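Local coordinates for protein pectinesterase (PDB 5C1E) that catalyses the hydrolysis of methyl esters in pectin, releasing methanol and leaving free galacturonate units, and is probably involved in the maceration of plant tissue, at residues G86-K90 with D140-K145; G220-V225 with T246-D250. All blocks are in the same frame, centred on the assembly; numbering follows the deposited sequence.

Interaction 1: residues G86-K90 with D140-K145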
loop_
_atom_site.group_PDB
_atom_site.type_symbol
_atom_site.label_atom_id
_atom_site.label_comp_id
_atom_site.label_asym_id
_atom_site.label_seq_id
_atom_site.Cartn_x
_atom_site.Cartn_y
_atom_site.Cartn_z
ATOM N N GLY A 86 7.470 19.750 -3.463
ATOM C CA GLY A 86 8.608 19.705 -4.383
ATOM C C GLY A 86 8.864 18.361 -5.045
ATOM O O GLY A 86 9.592 18.302 -6.022
ATOM N N SER A 87 8.306 17.278 -4.504
ATOM C CA SER A 87 8.345 15.972 -5.168
ATOM C C SER A 87 7.281 15.060 -4.583
ATOM O O SER A 87 6.711 15.367 -3.534
ATOM C CB SER A 87 9.704 15.304 -4.987
ATOM O OG SER A 87 9.873 14.850 -3.650
ATOM N N LEU A 88 7.013 13.944 -5.257
ATOM C CA LEU A 88 6.129 12.916 -4.691
ATOM C C LEU A 88 6.598 12.433 -3.323
ATOM O O LEU A 88 5.812 12.395 -2.387
ATOM C CB LEU A 88 6.024 11.711 -5.624
ATOM C CG LEU A 88 5.274 11.999 -6.926
ATOM C CD1 LEU A 88 5.540 10.856 -7.903
ATOM C CD2 LEU A 88 3.786 12.190 -6.657
ATOM N N ASP A 89 7.878 12.070 -3.219
ATOM C CA ASP A 89 8.452 11.577 -1.961
ATOM C C ASP A 89 8.348 12.581 -0.828
ATOM O O ASP A 89 8.060 12.204 0.304
ATOM C CB ASP A 89 9.923 11.187 -2.136
ATOM C CG ASP A 89 10.088 9.859 -2.823
ATOM O OD1 ASP A 89 9.059 9.254 -3.178
ATOM O OD2 ASP A 89 11.240 9.435 -3.039
ATOM N N LYS A 90 8.572 13.854 -1.138
ATOM C CA LYS A 90 8.501 14.920 -0.129
ATOM C C LYS A 90 7.086 15.221 0.327
ATOM O O LYS A 90 6.925 15.845 1.368
ATOM C CB LYS A 90 9.163 16.216 -0.620
ATOM C CG LYS A 90 10.672 16.135 -0.689
ATOM C CD LYS A 90 11.302 17.407 -1.238
ATOM C CE LYS A 90 12.806 17.222 -1.339
ATOM N NZ LYS A 90 13.494 18.414 -1.916
ATOM N N ASP A 140 -2.701 9.432 -5.814
ATOM C CA ASP A 140 -1.377 8.885 -5.477
ATOM C C ASP A 140 -1.209 8.471 -3.985
ATOM O O ASP A 140 -0.176 8.711 -3.372
ATOM C CB ASP A 140 -0.287 9.891 -5.839
ATOM C CG ASP A 140 -0.042 10.008 -7.322
ATOM O OD1 ASP A 140 -0.873 9.589 -8.121
ATOM O OD2 ASP A 140 1.023 10.565 -7.687
ATOM N N THR A 141 -2.233 7.857 -3.403
ATOM C CA THR A 141 -2.186 7.469 -1.983
ATOM C C THR A 141 -0.962 6.651 -1.595
ATOM O O THR A 141 -0.261 7.010 -0.661
ATOM C CB THR A 141 -3.436 6.677 -1.568
ATOM O OG1 THR A 141 -4.625 7.427 -1.901
ATOM C CG2 THR A 141 -3.390 6.370 -0.074
ATOM N N LEU A 142 -0.745 5.530 -2.277
ATOM C CA LEU A 142 0.294 4.578 -1.910
ATOM C C LEU A 142 1.339 4.458 -3.001
ATOM O O LEU A 142 1.105 3.890 -4.087
ATOM C CB LEU A 142 -0.325 3.221 -1.570
ATOM C CG LEU A 142 0.634 2.137 -1.089
ATOM C CD1 LEU A 142 1.266 2.474 0.252
ATOM C CD2 LEU A 142 -0.115 0.823 -1.037
ATOM N N TYR A 143 2.504 5.010 -2.707
ATOM C CA TYR A 143 3.584 5.037 -3.667
ATOM C C TYR A 143 4.436 3.828 -3.408
ATOM O O TYR A 143 5.300 3.865 -2.543
ATOM C CB TYR A 143 4.381 6.315 -3.500
ATOM C CG TYR A 143 5.385 6.653 -4.589
ATOM C CD1 TYR A 143 5.508 5.902 -5.763
ATOM C CD2 TYR A 143 6.203 7.755 -4.446
ATOM C CE1 TYR A 143 6.433 6.254 -6.749
ATOM C CE2 TYR A 143 7.113 8.119 -5.424
ATOM C CZ TYR A 143 7.220 7.372 -6.579
ATOM O OH TYR A 143 8.151 7.751 -7.544
ATOM N N VAL A 144 4.130 2.732 -4.113
ATOM C CA VAL A 144 4.949 1.526 -4.023
ATOM C C VAL A 144 6.116 1.717 -5.012
ATOM O O VAL A 144 6.142 1.176 -6.107
ATOM C CB VAL A 144 4.125 0.246 -4.243
ATOM C CG1 VAL A 144 3.108 0.104 -3.108
ATOM C CG2 VAL A 144 3.399 0.208 -5.587
ATOM N N LYS A 145 7.058 2.549 -4.605
ATOM C CA LYS A 145 8.010 3.135 -5.534
ATOM C C LYS A 145 9.010 2.121 -6.062
ATOM O O LYS A 145 9.269 2.049 -7.272
ATOM C CB LYS A 145 8.755 4.299 -4.853
ATOM C CG LYS A 145 9.830 4.921 -5.728
ATOM C CD LYS A 145 10.447 6.138 -5.046
ATOM C CE LYS A 145 11.275 6.924 -6.048
ATOM N NZ LYS A 145 12.010 8.005 -5.361
#
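Start at Asp-140, in the turn that leads into strand 142-146. Its backbone has left-handed phi/psi, and its CA-to-CB bond points toward the 86-90 loop, where OD2 lies 3.4 Å from CD2 of Leu-88. This is a van der Waals approach of a methyl to a carboxylate; the OD1 oxygen hydrogen-bonds a bound glycerol. The chain then enters the strand, and Tyr-143 comes back to the loop. Its ring stacks with Phe-164, and its CE2 is 3.8 Å from CB of Leu-88 and 3.2 Å from OD1 of Asp-89, an oxygen for which the model offers no hydrogen-bond partner. Val-144 forms the centre of an inverse gamma turn, closed by a weak 3.0 Å bond from Lys-145 N to Tyr-143 O. From there the extended side chain of Lys-145 reaches back to the loop, and its NZ makes a 2.8 Å salt bridge with OD2 of Asp-89, here one of two deposited conformers. The loop presents Leu-88 and Asp-89 from a helical-angled turn whose start is an ST motif: Ser-87 OG accepts from Lys-90 N at 3.0 Å. The arrangement is that of a right-handed parallel beta-helix, in which a loop linking two of the parallel sheets within one turn of the coil folds over the sheet that holds strand 142-146; here it borders the pectinesterase active site, with the side chain of Asp-140 about 4 Å from that of the predicted active-site Asp-161.

Interaction 2: residues G220-V225 with T246-D250. With SO4 (sulfate ion), chain D; ACT (acetate ion), chain M; SO4 (sulfate ion), chain F.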
loop_
_atom_site.group_PDB
_atom_site.type_symbol
_atom_site.label_atom_id
_atom_site.label_comp_id
_atom_site.label_asym_id
_atom_site.label_seq_id
_atom_site.Cartn_x
_atom_site.Cartn_y
_atom_site.Cartn_z
ATOM N N GLY A 220 -6.466 -0.397 -13.693
ATOM C CA GLY A 220 -5.199 0.275 -13.820
ATOM C C GLY A 220 -5.006 1.001 -15.129
ATOM O O GLY A 220 -5.823 0.890 -16.068
ATOM N N ARG A 221 -3.923 1.765 -15.154
ATOM C CA ARG A 221 -3.401 2.338 -16.381
ATOM C C ARG A 221 -1.872 2.368 -16.296
ATOM O O ARG A 221 -1.308 2.333 -15.191
ATOM C CB ARG A 221 -4.012 3.711 -16.638
ATOM C CG ARG A 221 -3.707 4.739 -15.557
ATOM C CD ARG A 221 -4.408 6.050 -15.861
ATOM N NE ARG A 221 -3.927 7.116 -14.995
ATOM C CZ ARG A 221 -3.920 8.408 -15.324
ATOM N NH1 ARG A 221 -4.367 8.794 -16.507
ATOM N NH2 ARG A 221 -3.452 9.310 -14.479
ATOM N N PRO A 222 -1.190 2.408 -17.446
ATOM C CA PRO A 222 0.271 2.244 -17.416
ATOM C C PRO A 222 1.025 3.558 -17.244
ATOM O O PRO A 222 1.085 4.376 -18.175
ATOM C CB PRO A 222 0.584 1.605 -18.765
ATOM C CG PRO A 222 -0.528 2.012 -19.660
ATOM C CD PRO A 222 -1.744 2.268 -18.809
ATOM N N TRP A 223 1.624 3.749 -16.077
ATOM C CA TRP A 223 2.402 4.951 -15.842
ATOM C C TRP A 223 3.645 4.928 -16.740
ATOM O O TRP A 223 4.074 5.959 -17.228
ATOM C CB TRP A 223 2.729 5.087 -14.358
ATOM C CG TRP A 223 3.388 6.368 -13.970
ATOM C CD1 TRP A 223 3.367 7.546 -14.651
ATOM C CD2 TRP A 223 4.121 6.618 -12.758
ATOM N NE1 TRP A 223 4.078 8.495 -13.971
ATOM C CE2 TRP A 223 4.550 7.952 -12.802
ATOM C CE3 TRP A 223 4.458 5.838 -11.651
ATOM C CZ2 TRP A 223 5.306 8.529 -11.779
ATOM C CZ3 TRP A 223 5.228 6.403 -10.635
ATOM C CH2 TRP A 223 5.643 7.727 -10.709
ATOM N N ARG A 224 4.205 3.739 -16.966
ATOM C CA ARG A 224 5.254 3.531 -17.966
ATOM C C ARG A 224 4.853 2.332 -18.821
ATOM O O ARG A 224 3.872 1.645 -18.503
ATOM C CB ARG A 224 6.611 3.301 -17.305
ATOM C CG ARG A 224 7.095 4.478 -16.458
ATOM C CD ARG A 224 7.694 5.563 -17.326
ATOM N NE ARG A 224 8.229 6.669 -16.531
ATOM C CZ ARG A 224 7.508 7.696 -16.084
ATOM N NH1 ARG A 224 8.090 8.650 -15.364
ATOM N NH2 ARG A 224 6.207 7.784 -16.332
ATOM N N VAL A 225 5.616 2.067 -19.877
ATOM C CA VAL A 225 5.112 1.252 -20.986
ATOM C C VAL A 225 5.010 -0.254 -20.699
ATOM O O VAL A 225 4.340 -0.980 -21.444
ATOM C CB VAL A 225 5.920 1.472 -22.282
ATOM C CG1 VAL A 225 5.767 2.902 -22.780
ATOM C CG2 VAL A 225 7.395 1.135 -22.093
ATOM N N THR A 246 -7.400 1.244 -18.562
ATOM C CA THR A 246 -7.398 2.440 -19.404
ATOM C C THR A 246 -5.956 2.859 -19.751
ATOM O O THR A 246 -4.983 2.176 -19.398
ATOM C CB THR A 246 -8.235 3.584 -18.775
ATOM O OG1 THR A 246 -8.460 4.626 -19.735
ATOM C CG2 THR A 246 -7.569 4.161 -17.534
ATOM N N THR A 247 -5.831 3.980 -20.447
ATOM C CA THR A 247 -4.554 4.389 -21.031
ATOM C C THR A 247 -3.860 5.486 -20.235
ATOM O O THR A 247 -4.495 6.212 -19.436
ATOM C CB THR A 247 -4.797 4.938 -22.426
ATOM O OG1 THR A 247 -5.691 6.052 -22.298
ATOM C CG2 THR A 247 -5.411 3.865 -23.324
ATOM N N MET A 248 -2.550 5.595 -20.441
ATOM C CA MET A 248 -1.752 6.666 -19.852
ATOM C C MET A 248 -0.481 6.863 -20.693
ATOM O O MET A 248 -0.474 7.728 -21.549
ATOM C CB MET A 248 -1.432 6.416 -18.369
ATOM C CG MET A 248 -0.823 7.629 -17.667
ATOM S SD MET A 248 -0.510 7.332 -15.907
ATOM C CE MET A 248 -0.136 8.983 -15.333
ATOM N N ALA A 249 0.580 6.067 -20.493
ATOM C CA ALA A 249 1.815 6.288 -21.255
ATOM C C ALA A 249 1.589 5.994 -22.731
ATOM O O ALA A 249 1.036 4.961 -23.066
ATOM C CB ALA A 249 2.938 5.422 -20.721
ATOM N N ASP A 250 2.011 6.897 -23.619
ATOM C CA ASP A 250 1.870 6.640 -25.046
ATOM C C ASP A 250 2.755 5.468 -25.475
ATOM O O ASP A 250 3.896 5.365 -25.039
ATOM C CB ASP A 250 2.205 7.867 -25.885
ATOM C CG ASP A 250 1.953 7.627 -27.346
ATOM O OD1 ASP A 250 0.766 7.476 -27.711
ATOM O OD2 ASP A 250 2.934 7.542 -28.117
HETATM S S SO4 D . 5.525 11.490 -15.288
HETATM O O1 SO4 D . 4.330 11.457 -14.419
HETATM O O2 SO4 D . 5.748 12.878 -15.742
HETATM O O3 SO4 D . 6.686 11.037 -14.509
HETATM O O4 SO4 D . 5.286 10.621 -16.460
HETATM C C ACT M . -2.176 11.141 -18.380
HETATM O O ACT M . -3.252 11.307 -17.757
HETATM O OXT ACT M . -2.128 10.617 -19.520
HETATM C CH3 ACT M . -0.894 11.583 -17.735
HETATM S S SO4 F . 11.885 7.780 -16.513
HETATM O O1 SO4 F . 11.148 7.459 -15.269
HETATM O O2 SO4 F . 12.129 9.242 -16.586
HETATM O O3 SO4 F . 13.178 7.055 -16.511
HETATM O O4 SO4 F . 11.086 7.328 -17.684
HETATM O O HOH W 1 -6.392 7.835 -18.379
#
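Two loops that leave neighbouring turns of the parallel beta-helix run side by side, joined by backbone bonds from Thr-246 N to Gly-220 O (3.0 Å) and Ala-249 N to Pro-222 O (2.9 Å). The CA-to-CB bond of Arg-221 points toward 246-250, laying CB 3.7 Å from CG2 of Thr-246; chi1 p and an extended chain then put one guanidinium face against CE of Met-248, 3.4 Å from NH2. Its charge goes mainly to predicted active-site Asp-161, by a salt bridge through NE; NH1 binds acetate and a water that also donates to Thr-247 O. Chi1 to chi3 of Met-248 are all t, so CE comes 3.8 Å from CD1 of Trp-223, and SD makes an oblique Met-aromatic contact. Trp-223 NE1 and Arg-224 NH1 hold one sulfate, probably from the crystallisation liquor, and Arg-224 a second. The CA-to-CB bond of Arg-224 points away from 246-250; with chi1 and chi2 both m, its NH2 doubles back to donate to Trp-223 O at 2.9 Å.

How the interactions relate
The two contacts follow one another along the chain, with centres about 17 Å apart, yet they meet through Trp-223: its CH2 is 4.0 Å from OH of Tyr-143 and 4.2 Å from CD1 of Leu-88. Phe-164 bridges them as well, stacked on Tyr-143 and meeting Trp-223 at about 55°. Both also converge on the predicted active-site Asp-161: interaction 1 brings the side chain of Asp-140 near it, and interaction 2 brings that of Arg-221 to about 3 Å. Glycerol lies about 3 Å from the side chain of Asp-140, and glycerol also lies about 3 Å from that of Trp-223, consistent with a pocket here, although it probably came from the crystallisation liquor.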